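Local atomic coordinates of 5-Carboxyvanillate Decarboxylase (Novosphingobium aromaticivorans, PDB entry 4QRN), a protein that probably removes a carboxyl group from 5-carboxyvanillate as a metal-dependent decarboxylase, here holding manganese and a nitrobenzoate inhibitor. Residues G327-M332 / Q364-K369. Sequence-based numbering, arbitrary orientation.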
loop_
_atom_site.group_PDB
_atom_site.type_symbol
_atom_site.label_atom_id
_atom_site.label_comp_id
_atom_site.label_asym_id
_atom_site.label_seq_id
_atom_site.Cartn_x
_atom_site.Cartn_y
_atom_site.Cartn_z
ATOM N N GLY A 327 14.994 -5.833 11.317
ATOM C CA GLY A 327 16.163 -6.606 11.709
ATOM C C GLY A 327 16.602 -7.524 10.575
ATOM O O GLY A 327 15.779 -8.182 9.919
ATOM N N GLU A 328 17.914 -7.618 10.370
ATOM C CA GLU A 328 18.417 -8.439 9.273
ATOM C C GLU A 328 18.154 -9.931 9.450
ATOM O O GLU A 328 18.230 -10.666 8.470
ATOM C CB GLU A 328 19.893 -8.194 9.037
ATOM C CG GLU A 328 20.756 -8.695 10.146
ATOM C CD GLU A 328 22.233 -8.601 9.829
ATOM O OE1 GLU A 328 22.605 -7.859 8.896
ATOM O OE2 GLU A 328 23.038 -9.275 10.503
ATOM N N ASP A 329 17.816 -10.379 10.654
ATOM C CA ASP A 329 17.468 -11.776 10.864
ATOM C C ASP A 329 16.058 -12.110 10.405
ATOM O O ASP A 329 15.688 -13.281 10.452
ATOM C CB ASP A 329 17.546 -12.162 12.355
ATOM C CG ASP A 329 18.929 -12.161 12.925
ATOM O OD1 ASP A 329 19.907 -11.979 12.185
ATOM O OD2 ASP A 329 19.018 -12.388 14.155
ATOM N N ARG A 330 15.268 -11.106 10.007
ATOM C CA ARG A 330 13.833 -11.303 9.806
ATOM C C ARG A 330 13.414 -11.081 8.358
ATOM O O ARG A 330 12.217 -11.005 8.076
ATOM C CB ARG A 330 13.031 -10.418 10.761
ATOM C CG ARG A 330 13.361 -10.699 12.216
ATOM C CD ARG A 330 12.386 -10.009 13.167
ATOM N NE ARG A 330 11.066 -10.636 13.186
ATOM C CZ ARG A 330 10.751 -11.722 13.885
ATOM N NH1 ARG A 330 11.666 -12.326 14.636
ATOM N NH2 ARG A 330 9.529 -12.207 13.839
ATOM N N VAL A 331 14.387 -11.017 7.444
ATOM C CA VAL A 331 14.149 -10.764 6.024
ATOM C C VAL A 331 14.840 -11.868 5.225
ATOM O O VAL A 331 16.047 -12.095 5.387
ATOM C CB VAL A 331 14.680 -9.372 5.611
ATOM C CG1 VAL A 331 14.454 -9.121 4.130
ATOM C CG2 VAL A 331 14.052 -8.291 6.481
ATOM N N MET A 332 14.078 -12.530 4.352
ATOM C CA MET A 332 14.519 -13.713 3.613
ATOM C C MET A 332 14.355 -13.521 2.119
ATOM O O MET A 332 13.424 -12.858 1.651
ATOM C CB MET A 332 13.642 -14.918 4.043
ATOM C CG MET A 332 13.911 -15.356 5.466
ATOM S SD MET A 332 12.737 -16.591 6.058
ATOM C CE MET A 332 11.306 -15.558 6.402
ATOM N N GLN A 364 19.992 -17.818 3.087
ATOM C CA GLN A 364 20.034 -19.178 3.640
ATOM C C GLN A 364 19.607 -19.272 5.090
ATOM O O GLN A 364 18.670 -19.993 5.408
ATOM C CB GLN A 364 21.447 -19.752 3.511
ATOM C CG GLN A 364 21.542 -21.163 4.099
ATOM C CD GLN A 364 22.970 -21.654 4.193
ATOM O OE1 GLN A 364 23.856 -21.251 3.433
ATOM N NE2 GLN A 364 23.223 -22.483 5.182
ATOM N N THR A 365 20.341 -18.639 6.010
ATOM C CA THR A 365 20.197 -19.070 7.396
ATOM C C THR A 365 18.965 -18.518 8.090
ATOM O O THR A 365 18.488 -19.148 9.040
ATOM C CB THR A 365 21.469 -18.828 8.223
ATOM O OG1 THR A 365 21.762 -17.438 8.253
ATOM C CG2 THR A 365 22.654 -19.585 7.620
ATOM N N ASN A 366 18.416 -17.392 7.637
ATOM C CA ASN A 366 17.138 -16.979 8.194
ATOM C C ASN A 366 16.053 -18.010 7.882
ATOM O O ASN A 366 15.336 -18.436 8.779
ATOM C CB ASN A 366 16.739 -15.606 7.676
ATOM C CG ASN A 366 17.615 -14.470 8.228
ATOM O OD1 ASN A 366 18.347 -14.627 9.214
ATOM N ND2 ASN A 366 17.517 -13.311 7.591
ATOM N N ALA A 367 15.975 -18.444 6.626
ATOM C CA ALA A 367 14.992 -19.458 6.265
ATOM C C ALA A 367 15.230 -20.741 7.059
ATOM O O ALA A 367 14.282 -21.378 7.511
ATOM C CB ALA A 367 15.065 -19.734 4.770
ATOM N N GLU A 368 16.490 -21.140 7.229
ATOM C CA GLU A 368 16.746 -22.373 7.980
ATOM C C GLU A 368 16.213 -22.246 9.406
ATOM O O GLU A 368 15.676 -23.216 9.946
ATOM C CB GLU A 368 18.235 -22.692 7.988
ATOM C CG GLU A 368 18.714 -23.182 6.641
ATOM C CD GLU A 368 20.200 -23.415 6.533
ATOM O OE1 GLU A 368 21.003 -22.787 7.252
ATOM O OE2 GLU A 368 20.570 -24.207 5.642
ATOM N N LYS A 369 16.348 -21.065 10.017
ATOM C CA LYS A 369 15.824 -20.860 11.355
ATOM C C LYS A 369 14.293 -20.837 11.362
ATOM O O LYS A 369 13.662 -21.607 12.109
ATOM C CB LYS A 369 16.358 -19.552 11.943
ATOM C CG LYS A 369 15.723 -19.230 13.298
ATOM C CD LYS A 369 16.333 -18.037 13.977
ATOM C CE LYS A 369 15.608 -17.763 15.283
ATOM N NZ LYS A 369 16.228 -16.645 16.050
HETATM O O HOH W 1 16.787 -13.900 15.133
#
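Two backbone carbonyls grip the amide nitrogen of Asn-366. ND2 donates to Glu-328 O and Val-331 O, both at 2.9 Å, one through each N-H bond. Glu-328 O is met in its carbonyl plane, on a lone pair; Val-331 O from above its plane, 45° out. Both oxygens lie close to the amide plane, and as both are acceptors they require ND2, not OD1, on this side. Asn-366 CG stands anti to its carbonyl carbon (chi1 -70°), carrying the amide off the helix into the turn before strand 331-332. With an alanine here, both carbonyls would probably lose their shared donor, and the tie between turn and helix would weaken. Asp-329 O lies over the flat face of the amide, 3.2 Å from Asn-366 CG, without hydrogen-bonding it; its donor is Trp-370 NE1. Nearer the helix, Met-332 CG packs 3.6 Å from Asn-366 CB, and its SD rests 3.7 Å from Ala-367 CA. At the outer edge a water bridges Asp-329 OD2 and Lys-369 NZ, while Lys-361 forms salt bridges with Glu-328 and Asp-329. The contact joins the C-terminal helix 356-370 to the last parallel strand, consistent with the (beta/alpha)8-barrel of the amidohydrolase family.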